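Local coordinates for protein acyl-coenzyme A oxidase acox-1.1 (Caenorhabditis elegans, PDB 5K3H) that catalyses the FAD-dependent desaturation of acyl-CoA thioesters to (2E)-enoyl-CoA with release of hydrogen peroxide, the first step of peroxisomal beta-oxidation, at residues E336-Q341 with Q599-L604; Q340-F345 with V571-L576; P346-A351 with S564-L569. One frame throughout, in Å; residues are numbered along the deposited sequence.

Helix 338-367 is the common partner of all three contacts. Followed from the N terminus, its start, with the two residues before it, opens interaction 1; interaction 2 begins in the same place, overlapping at Gln-340 and Gln-341, and 346-351 then opens interaction 3. After a largely helical excursion of more than 200 residues, 564-569 closes interaction 3, 571-576 closes interaction 2, and 599-604, on helix 590-616, closes interaction 1. Interaction 3 thus nests within both others, which share their start. Together they tie a helix of the C-alpha1 domain to two helices of the C-terminal acyl-CoA oxidase domain, and interactions 1 and 2 also touch the second subunit.

Interaction 1. Residues E336-Q341 with Q599-L604; sequences EYQTQQ and QLYFYL
Gln-338 lays its terminal amide against the ring of Tyr-601, and Leu-604 packs beside it; these make the close-packed part of the contact. NE2 of Gln-338 stands 3.5 Å from CD1 of Tyr-601, with CD of Gln-338 at 3.8 Å from the same carbon. The amide and ring planes are 23° apart, and NE2 approaches the ring obliquely, neither over its face nor at its edge. With CG anti to the backbone N (chi1 -174°) and the chain extended beyond it, Gln-338 spans the gap to helix 590-616. Leu-604 is buried: its CD2 is 3.8 Å from O of Gln-341, its CD1 is 4.2 Å from CG of Gln-338, and it packs on His-342, Phe-345 and Leu-569 as well. OE1 of Gln-341 comes to 3.8 Å from CB of Leu-604, while NE2 of Gln-341 bonds to O of Leu-335.

The site is a corner where the start of helix 338-367, just after the N-cap residue Tyr-337, meets helix 590-616 at the dimer interface of this acyl-CoA oxidase. OE1 of Gln-338 accepts a hydrogen bond from N of Val-529 of the second subunit, and Tyr-601 OH is hydrogen-bonded to OE2 of Glu-530 of that subunit.

The looser side lies at the partly exposed Tyr-601, where a water bridges the helices, accepting from NE2 of Gln-338 at 3.1 Å and donating to O of Tyr-601 at 2.6 Å.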
loop_
_atom_site.group_PDB
_atom_site.type_symbol
_atom_site.label_atom_id
_atom_site.label_comp_id
_atom_site.label_asym_id
_atom_site.label_seq_id
_atom_site.Cartn_x
_atom_site.Cartn_y
_atom_site.Cartn_z
ATOM N N GLU B 336 6.800 -10.788 -20.864
ATOM C CA GLU B 336 6.225 -10.876 -22.208
ATOM C C GLU B 336 4.810 -10.306 -22.275
ATOM O O GLU B 336 4.384 -9.868 -23.352
ATOM C CB GLU B 336 6.196 -12.354 -22.634
ATOM C CG GLU B 336 6.602 -12.647 -24.055
ATOM C CD GLU B 336 7.990 -12.148 -24.375
ATOM O OE1 GLU B 336 8.977 -12.737 -23.866
ATOM O OE2 GLU B 336 8.077 -11.132 -25.113
ATOM N N TYR B 337 4.088 -10.271 -21.149
ATOM C CA TYR B 337 2.676 -9.923 -21.141
ATOM C C TYR B 337 2.472 -8.414 -21.188
ATOM O O TYR B 337 3.097 -7.672 -20.418
ATOM C CB TYR B 337 1.997 -10.475 -19.887
ATOM C CG TYR B 337 1.957 -11.983 -19.814
ATOM C CD1 TYR B 337 1.301 -12.723 -20.796
ATOM C CD2 TYR B 337 2.571 -12.674 -18.765
ATOM C CE1 TYR B 337 1.254 -14.114 -20.762
ATOM C CE2 TYR B 337 2.533 -14.088 -18.718
ATOM C CZ TYR B 337 1.861 -14.785 -19.729
ATOM O OH TYR B 337 1.812 -16.150 -19.710
ATOM N N GLN B 338 1.569 -7.957 -22.077
ATOM C CA GLN B 338 1.246 -6.533 -22.140
ATOM C C GLN B 338 0.787 -6.033 -20.783
ATOM O O GLN B 338 1.098 -4.910 -20.361
ATOM C CB GLN B 338 0.158 -6.292 -23.175
ATOM C CG GLN B 338 -0.131 -4.811 -23.400
ATOM C CD GLN B 338 -1.334 -4.591 -24.275
ATOM O OE1 GLN B 338 -2.461 -4.882 -23.889
ATOM N NE2 GLN B 338 -1.095 -4.101 -25.484
ATOM N N THR B 339 0.061 -6.883 -20.085
ATOM C CA THR B 339 -0.469 -6.586 -18.768
ATOM C C THR B 339 0.643 -6.325 -17.760
ATOM O O THR B 339 0.518 -5.431 -16.917
ATOM C CB THR B 339 -1.369 -7.772 -18.397
ATOM O OG1 THR B 339 -2.758 -7.409 -18.554
ATOM C CG2 THR B 339 -1.031 -8.384 -17.059
ATOM N N GLN B 340 1.752 -7.069 -17.848
ATOM C CA GLN B 340 2.895 -6.849 -16.953
ATOM C C GLN B 340 3.678 -5.597 -17.349
ATOM O O GLN B 340 4.076 -4.794 -16.490
ATOM C CB GLN B 340 3.834 -8.052 -16.991
ATOM C CG GLN B 340 4.909 -8.088 -15.913
ATOM C CD GLN B 340 4.421 -8.692 -14.606
ATOM O OE1 GLN B 340 3.220 -8.715 -14.309
ATOM N NE2 GLN B 340 5.355 -9.218 -13.827
ATOM N N GLN B 341 3.907 -5.418 -18.651
ATOM C CA GLN B 341 4.587 -4.223 -19.121
ATOM C C GLN B 341 3.809 -2.968 -18.735
ATOM O O GLN B 341 4.403 -1.968 -18.308
ATOM C CB GLN B 341 4.764 -4.313 -20.637
ATOM C CG GLN B 341 5.562 -5.544 -21.072
ATOM C CD GLN B 341 5.797 -5.609 -22.575
ATOM O OE1 GLN B 341 5.384 -4.709 -23.321
ATOM N NE2 GLN B 341 6.483 -6.654 -23.027
ATOM N N GLN B 599 -0.618 4.551 -29.084
ATOM C CA GLN B 599 0.730 5.000 -28.755
ATOM C C GLN B 599 1.197 4.385 -27.444
ATOM O O GLN B 599 2.379 4.043 -27.291
ATOM C CB GLN B 599 0.763 6.524 -28.639
ATOM C CG GLN B 599 0.370 7.220 -29.903
ATOM C CD GLN B 599 1.331 6.970 -30.997
ATOM O OE1 GLN B 599 2.468 7.447 -30.951
ATOM N NE2 GLN B 599 0.906 6.178 -31.994
ATOM N N LEU B 600 0.289 4.291 -26.467
ATOM C CA LEU B 600 0.637 3.685 -25.192
ATOM C C LEU B 600 1.088 2.244 -25.392
ATOM O O LEU B 600 2.171 1.848 -24.931
ATOM C CB LEU B 600 -0.545 3.781 -24.216
ATOM C CG LEU B 600 -0.479 2.927 -22.944
ATOM C CD1 LEU B 600 0.734 3.262 -22.105
ATOM C CD2 LEU B 600 -1.739 3.143 -22.116
ATOM N N TYR B 601 0.265 1.442 -26.078
ATOM C CA TYR B 601 0.623 0.050 -26.318
ATOM C C TYR B 601 1.852 -0.081 -27.218
ATOM O O TYR B 601 2.667 -0.991 -27.013
ATOM C CB TYR B 601 -0.589 -0.682 -26.884
ATOM C CG TYR B 601 -1.755 -0.574 -25.929
ATOM C CD1 TYR B 601 -1.568 -0.802 -24.574
ATOM C CD2 TYR B 601 -3.029 -0.244 -26.367
ATOM C CE1 TYR B 601 -2.617 -0.690 -23.668
ATOM C CE2 TYR B 601 -4.089 -0.127 -25.472
ATOM C CZ TYR B 601 -3.868 -0.353 -24.122
ATOM O OH TYR B 601 -4.876 -0.260 -23.215
ATOM N N PHE B 602 2.031 0.838 -28.181
ATOM C CA PHE B 602 3.225 0.807 -29.017
ATOM C C PHE B 602 4.492 1.056 -28.202
ATOM O O PHE B 602 5.469 0.316 -28.329
ATOM C CB PHE B 602 3.124 1.829 -30.153
ATOM C CG PHE B 602 4.381 1.914 -30.996
ATOM C CD1 PHE B 602 4.605 1.004 -32.031
ATOM C CD2 PHE B 602 5.350 2.878 -30.733
ATOM C CE1 PHE B 602 5.751 1.075 -32.810
ATOM C CE2 PHE B 602 6.514 2.949 -31.489
ATOM C CZ PHE B 602 6.716 2.054 -32.532
ATOM N N TYR B 603 4.505 2.090 -27.353
ATOM C CA TYR B 603 5.749 2.396 -26.649
ATOM C C TYR B 603 6.046 1.410 -25.521
ATOM O O TYR B 603 7.217 1.235 -25.174
ATOM C CB TYR B 603 5.746 3.833 -26.114
ATOM C CG TYR B 603 6.108 4.860 -27.175
ATOM C CD1 TYR B 603 7.420 5.059 -27.549
ATOM C CD2 TYR B 603 5.113 5.600 -27.831
ATOM C CE1 TYR B 603 7.749 5.994 -28.526
ATOM C CE2 TYR B 603 5.421 6.524 -28.822
ATOM C CZ TYR B 603 6.741 6.726 -29.164
ATOM O OH TYR B 603 7.064 7.656 -30.145
ATOM N N LEU B 604 5.047 0.698 -24.999
ATOM C CA LEU B 604 5.360 -0.431 -24.130
ATOM C C LEU B 604 6.318 -1.401 -24.831
ATOM O O LEU B 604 7.405 -1.704 -24.322
ATOM C CB LEU B 604 4.075 -1.156 -23.735
ATOM C CG LEU B 604 3.122 -0.431 -22.773
ATOM C CD1 LEU B 604 1.842 -1.269 -22.498
ATOM C CD2 LEU B 604 3.862 -0.010 -21.464
HETATM O O HOH W 1 1.760 -3.279 -26.237
#

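Interaction 2. Residues Q340-F345 with V571-L576; sequences QQHRLF and VNYELL
His-342 and Tyr-573 form a small aromatic contact at the protein surface, where an early turn of helix 338-367 faces the C-terminal part of helix 557-577. The backbones stay well apart, with the CA atoms of His-342 and Tyr-573 separated by 9.2 Å; the rings make the direct contact and a water adds an indirect one. NE2 of His-342 comes to 3.6 Å from CE1 of Tyr-573 and lies at the edge of the tyrosine ring, near its plane. The ring planes are inclined at 56° with centroids 5.5 Å apart, an oblique pairing that fits neither a stack nor a T-shaped arrangement. Both side chains have CG anti to the backbone N (chi1 -176° for His-342 and -175° for Tyr-573), which extends each ring into the gap, where the side chains meet at about a right angle.

The water donates to O of His-342 at 3.0 Å and lies 2.5 Å from OH of Tyr-573, joining the histidine's backbone to the tyrosine hydroxyl.

His-342 belongs to the FAD site shared between the subunits, and the contact probably lies beside the ATP site too; Gln-404, an ATP-site residue on helix 382-408, has its side chain about 6 Å from that of Tyr-573. Arg-533 of the second subunit packs on His-342. Within the subunit, Arg-343 packs on Gln-404, Met-407 and Ala-408 of helix 382-408, while Leu-576 and Asn-572 pack against helix 590-616 and Leu-575 against helix 489-515.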
loop_
_atom_site.group_PDB
_atom_site.type_symbol
_atom_site.label_atom_id
_atom_site.label_comp_id
_atom_site.label_asym_id
_atom_site.label_seq_id
_atom_site.Cartn_x
_atom_site.Cartn_y
_atom_site.Cartn_z
ATOM N N GLN B 340 1.752 -7.069 -17.848
ATOM C CA GLN B 340 2.895 -6.849 -16.953
ATOM C C GLN B 340 3.678 -5.597 -17.349
ATOM O O GLN B 340 4.076 -4.794 -16.490
ATOM C CB GLN B 340 3.834 -8.052 -16.991
ATOM C CG GLN B 340 4.909 -8.088 -15.913
ATOM C CD GLN B 340 4.421 -8.692 -14.606
ATOM O OE1 GLN B 340 3.220 -8.715 -14.309
ATOM N NE2 GLN B 340 5.355 -9.218 -13.827
ATOM N N GLN B 341 3.907 -5.418 -18.651
ATOM C CA GLN B 341 4.587 -4.223 -19.121
ATOM C C GLN B 341 3.809 -2.968 -18.735
ATOM O O GLN B 341 4.403 -1.968 -18.308
ATOM C CB GLN B 341 4.764 -4.313 -20.637
ATOM C CG GLN B 341 5.562 -5.544 -21.072
ATOM C CD GLN B 341 5.797 -5.609 -22.575
ATOM O OE1 GLN B 341 5.384 -4.709 -23.321
ATOM N NE2 GLN B 341 6.483 -6.654 -23.027
ATOM N N HIS B 342 2.474 -3.020 -18.847
ATOM C CA HIS B 342 1.648 -1.866 -18.534
ATOM C C HIS B 342 1.752 -1.481 -17.067
ATOM O O HIS B 342 1.582 -0.301 -16.719
ATOM C CB HIS B 342 0.194 -2.155 -18.924
ATOM C CG HIS B 342 -0.741 -0.992 -18.737
ATOM N ND1 HIS B 342 -1.710 -0.962 -17.753
ATOM C CD2 HIS B 342 -0.862 0.176 -19.415
ATOM C CE1 HIS B 342 -2.389 0.172 -17.836
ATOM N NE2 HIS B 342 -1.891 0.883 -18.831
ATOM N N ARG B 343 2.011 -2.441 -16.187
ATOM C CA ARG B 343 2.071 -2.129 -14.766
ATOM C C ARG B 343 3.493 -1.850 -14.278
ATOM O O ARG B 343 3.677 -1.542 -13.093
ATOM C CB ARG B 343 1.434 -3.273 -13.957
ATOM C CG ARG B 343 2.375 -4.426 -13.664
ATOM C CD ARG B 343 1.626 -5.671 -13.244
ATOM N NE ARG B 343 0.660 -5.384 -12.208
ATOM C CZ ARG B 343 -0.055 -6.311 -11.571
ATOM N NH1 ARG B 343 0.101 -7.599 -11.876
ATOM N NH2 ARG B 343 -0.932 -5.942 -10.632
ATOM N N LEU B 344 4.496 -1.912 -15.158
ATOM C CA LEU B 344 5.878 -1.615 -14.810
ATOM C C LEU B 344 6.439 -0.430 -15.580
ATOM O O LEU B 344 6.972 0.502 -14.961
ATOM C CB LEU B 344 6.772 -2.854 -15.071
ATOM C CG LEU B 344 6.663 -4.162 -14.259
ATOM C CD1 LEU B 344 7.566 -5.169 -14.886
ATOM C CD2 LEU B 344 7.012 -3.993 -12.761
ATOM N N PHE B 345 6.366 -0.446 -16.925
ATOM C CA PHE B 345 7.136 0.495 -17.740
ATOM C C PHE B 345 6.680 1.941 -17.551
ATOM O O PHE B 345 7.522 2.845 -17.591
ATOM C CB PHE B 345 7.091 0.141 -19.229
ATOM C CG PHE B 345 7.668 -1.212 -19.568
ATOM C CD1 PHE B 345 8.413 -1.931 -18.641
ATOM C CD2 PHE B 345 7.381 -1.807 -20.803
ATOM C CE1 PHE B 345 8.898 -3.191 -18.953
ATOM C CE2 PHE B 345 7.858 -3.047 -21.116
ATOM C CZ PHE B 345 8.619 -3.747 -20.195
ATOM N N VAL B 571 4.012 10.657 -21.586
ATOM C CA VAL B 571 2.951 11.609 -21.914
ATOM C C VAL B 571 1.677 10.882 -22.343
ATOM O O VAL B 571 0.570 11.322 -22.015
ATOM C CB VAL B 571 3.429 12.622 -22.975
ATOM C CG1 VAL B 571 4.543 13.497 -22.421
ATOM C CG2 VAL B 571 3.901 11.897 -24.248
ATOM N N ASN B 572 1.794 9.724 -23.000
ATOM C CA ASN B 572 0.583 8.987 -23.374
ATOM C C ASN B 572 -0.078 8.307 -22.179
ATOM O O ASN B 572 -1.310 8.295 -22.076
ATOM C CB ASN B 572 0.885 7.965 -24.465
ATOM C CG ASN B 572 1.000 8.607 -25.817
ATOM O OD1 ASN B 572 -0.010 9.026 -26.394
ATOM N ND2 ASN B 572 2.219 8.660 -26.361
ATOM N N TYR B 573 0.717 7.706 -21.285
ATOM C CA TYR B 573 0.144 7.106 -20.083
ATOM C C TYR B 573 -0.508 8.161 -19.197
ATOM O O TYR B 573 -1.637 7.987 -18.722
ATOM C CB TYR B 573 1.227 6.371 -19.314
ATOM C CG TYR B 573 0.703 5.615 -18.128
ATOM C CD1 TYR B 573 0.220 4.316 -18.276
ATOM C CD2 TYR B 573 0.663 6.192 -16.871
ATOM C CE1 TYR B 573 -0.262 3.607 -17.198
ATOM C CE2 TYR B 573 0.178 5.483 -15.788
ATOM C CZ TYR B 573 -0.274 4.193 -15.965
ATOM O OH TYR B 573 -0.755 3.478 -14.902
ATOM N N GLU B 574 0.205 9.263 -18.943
ATOM C CA GLU B 574 -0.333 10.303 -18.079
ATOM C C GLU B 574 -1.548 10.969 -18.712
ATOM O O GLU B 574 -2.500 11.322 -18.009
ATOM C CB GLU B 574 0.757 11.326 -17.761
ATOM C CG GLU B 574 1.981 10.744 -17.034
ATOM C CD GLU B 574 1.639 10.145 -15.666
ATOM O OE1 GLU B 574 0.825 10.765 -14.934
ATOM O OE2 GLU B 574 2.187 9.062 -15.306
ATOM N N LEU B 575 -1.546 11.155 -20.036
ATOM C CA LEU B 575 -2.718 11.755 -20.677
ATOM C C LEU B 575 -3.925 10.824 -20.622
ATOM O O LEU B 575 -5.044 11.272 -20.339
ATOM C CB LEU B 575 -2.414 12.153 -22.122
ATOM C CG LEU B 575 -3.567 12.807 -22.919
ATOM C CD1 LEU B 575 -4.183 14.043 -22.195
ATOM C CD2 LEU B 575 -3.105 13.154 -24.362
ATOM N N LEU B 576 -3.735 9.529 -20.888
ATOM C CA LEU B 576 -4.846 8.596 -20.731
ATOM C C LEU B 576 -5.366 8.613 -19.305
ATOM O O LEU B 576 -6.575 8.487 -19.083
ATOM C CB LEU B 576 -4.420 7.188 -21.144
ATOM C CG LEU B 576 -5.479 6.176 -21.623
ATOM C CD1 LEU B 576 -6.293 6.662 -22.822
ATOM C CD2 LEU B 576 -4.797 4.864 -21.967
HETATM O O HOH W 2 -0.256 1.062 -14.719
#

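Interaction 3. Residues P346-A351 with S564-L569; sequences PFIARA and SDLLHL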
loop_
_atom_site.group_PDB
_atom_site.type_symbol
_atom_site.label_atom_id
_atom_site.label_comp_id
_atom_site.label_asym_id
_atom_site.label_seq_id
_atom_site.Cartn_x
_atom_site.Cartn_y
_atom_site.Cartn_z
ATOM N N PRO B 346 5.386 2.233 -17.373
ATOM C CA PRO B 346 5.020 3.626 -17.123
ATOM C C PRO B 346 5.635 4.190 -15.856
ATOM O O PRO B 346 5.765 5.412 -15.743
ATOM C CB PRO B 346 3.484 3.580 -17.054
ATOM C CG PRO B 346 3.089 2.393 -17.867
ATOM C CD PRO B 346 4.175 1.395 -17.551
ATOM N N PHE B 347 5.998 3.345 -14.896
ATOM C CA PHE B 347 6.609 3.785 -13.651
ATOM C C PHE B 347 8.119 3.876 -13.752
ATOM O O PHE B 347 8.740 4.611 -12.974
ATOM C CB PHE B 347 6.197 2.842 -12.529
ATOM C CG PHE B 347 4.710 2.800 -12.335
ATOM C CD1 PHE B 347 4.045 3.856 -11.736
ATOM C CD2 PHE B 347 3.961 1.733 -12.822
ATOM C CE1 PHE B 347 2.677 3.828 -11.599
ATOM C CE2 PHE B 347 2.572 1.705 -12.677
ATOM C CZ PHE B 347 1.940 2.747 -12.069
ATOM N N ILE B 348 8.725 3.168 -14.702
ATOM C CA ILE B 348 10.105 3.490 -15.032
ATOM C C ILE B 348 10.173 4.921 -15.529
ATOM O O ILE B 348 11.005 5.717 -15.071
ATOM C CB ILE B 348 10.669 2.509 -16.075
ATOM C CG1 ILE B 348 10.502 1.067 -15.573
ATOM C CG2 ILE B 348 12.134 2.883 -16.364
ATOM C CD1 ILE B 348 10.950 -0.042 -16.556
ATOM N N ALA B 349 9.229 5.290 -16.403
ATOM C CA ALA B 349 9.158 6.651 -16.925
ATOM C C ALA B 349 9.023 7.658 -15.800
ATOM O O ALA B 349 9.748 8.653 -15.772
ATOM C CB ALA B 349 7.981 6.786 -17.903
ATOM N N ARG B 350 8.115 7.405 -14.850
ATOM C CA ARG B 350 7.926 8.317 -13.717
ATOM C C ARG B 350 9.195 8.456 -12.882
ATOM O O ARG B 350 9.434 9.523 -12.308
ATOM C CB ARG B 350 6.779 7.854 -12.808
ATOM C CG ARG B 350 5.409 8.018 -13.362
ATOM C CD ARG B 350 4.295 7.574 -12.389
ATOM N NE ARG B 350 3.008 7.926 -12.977
ATOM C CZ ARG B 350 1.803 7.732 -12.437
ATOM N NH1 ARG B 350 1.658 7.158 -11.243
ATOM N NH2 ARG B 350 0.729 8.115 -13.129
ATOM N N ALA B 351 9.969 7.375 -12.703
ATOM C CA ALA B 351 11.180 7.490 -11.875
ATOM C C ALA B 351 12.187 8.456 -12.499
ATOM O O ALA B 351 12.695 9.354 -11.819
ATOM C CB ALA B 351 11.826 6.120 -11.642
ATOM N N SER B 564 13.733 9.607 -24.973
ATOM C CA SER B 564 12.615 10.077 -25.770
ATOM C C SER B 564 11.545 9.008 -25.879
ATOM O O SER B 564 10.350 9.321 -25.844
ATOM C CB SER B 564 13.113 10.503 -27.148
ATOM O OG SER B 564 12.046 10.754 -28.046
ATOM N N ASP B 565 11.951 7.740 -26.020
ATOM C CA ASP B 565 10.981 6.649 -25.957
ATOM C C ASP B 565 10.279 6.635 -24.614
ATOM O O ASP B 565 9.061 6.460 -24.545
ATOM C CB ASP B 565 11.649 5.292 -26.173
ATOM C CG ASP B 565 12.184 5.123 -27.562
ATOM O OD1 ASP B 565 11.815 5.933 -28.439
ATOM O OD2 ASP B 565 12.935 4.141 -27.786
ATOM N N LEU B 566 11.049 6.774 -23.527
ATOM C CA LEU B 566 10.456 6.838 -22.193
ATOM C C LEU B 566 9.487 7.994 -22.097
ATOM O O LEU B 566 8.370 7.831 -21.586
ATOM C CB LEU B 566 11.532 7.020 -21.112
ATOM C CG LEU B 566 11.852 5.875 -20.162
ATOM C CD1 LEU B 566 12.497 6.370 -18.882
ATOM C CD2 LEU B 566 10.606 5.101 -19.869
ATOM N N LEU B 567 9.895 9.166 -22.613
ATOM C CA LEU B 567 9.065 10.364 -22.518
ATOM C C LEU B 567 7.750 10.193 -23.263
ATOM O O LEU B 567 6.691 10.607 -22.769
ATOM C CB LEU B 567 9.815 11.567 -23.080
ATOM C CG LEU B 567 8.928 12.807 -23.244
ATOM C CD1 LEU B 567 8.435 13.410 -21.919
ATOM C CD2 LEU B 567 9.658 13.821 -24.082
ATOM N N HIS B 568 7.797 9.563 -24.444
ATOM C CA HIS B 568 6.580 9.348 -25.221
ATOM C C HIS B 568 5.643 8.386 -24.524
ATOM O O HIS B 568 4.421 8.533 -24.634
ATOM C CB HIS B 568 6.895 8.824 -26.618
ATOM C CG HIS B 568 7.183 9.899 -27.606
ATOM N ND1 HIS B 568 8.451 10.409 -27.809
ATOM C CD2 HIS B 568 6.350 10.623 -28.390
ATOM C CE1 HIS B 568 8.391 11.371 -28.711
ATOM N NE2 HIS B 568 7.127 11.524 -29.076
ATOM N N LEU B 569 6.188 7.372 -23.844
ATOM C CA LEU B 569 5.352 6.520 -22.995
ATOM C C LEU B 569 4.698 7.331 -21.881
ATOM O O LEU B 569 3.486 7.225 -21.638
ATOM C CB LEU B 569 6.195 5.397 -22.391
ATOM C CG LEU B 569 5.493 4.424 -21.435
ATOM C CD1 LEU B 569 4.326 3.694 -22.130
ATOM C CD2 LEU B 569 6.486 3.438 -20.864
#
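Leu-566 and Leu-569, one turn apart on helix 557-577, both project toward helix 338-367 and meet it at two different places. Leu-566 addresses Ala-349. Its two methyls rest against the same side of the backbone there: CD2 lies 3.6 Å from CA of Ala-349 and 3.7 Å from its CB, while CD1 stands 3.9 Å from the same CA and touches Ile-348 more loosely, 4.3 Å from its CG2. The methyl of Ala-349 points in turn at the opposing helix, its CB lying 3.8 Å from O of Leu-566. The small alanine side chain is consistent with the separation of 5.4 Å between the CA atoms of Ala-349 and Leu-566.

Leu-569 meets the turn before. Its CG is anti to the backbone N (chi1 178°), and its CD2 approaches the backbone of Pro-346, 3.9 Å from N. The proline lies where helix 338-367 is kinked, the N atoms of 346 and 347 having no backbone hydrogen bond to the preceding turn, so the leucine methyl is set beside the bend.

The motif is apolar helix-helix packing at a steep angle: the local axes come within 8.9 Å, with an angle of 111° between their N-to-C directions. It belongs to the all-helical part of the acyl-CoA oxidase fold, joining the C-alpha1 domain to the C-terminal one within a single subunit. Phe-547 of helix 520-553 packs on Leu-566, and Leu-600 and Leu-604 of helix 590-616 pack on Leu-569. The first side-chain bond of Arg-350 points away from 564-569, yet its guanidinium pairs in salt bridges with Glu-574, farther along helix 557-577, and with Glu-400 of helix 382-408.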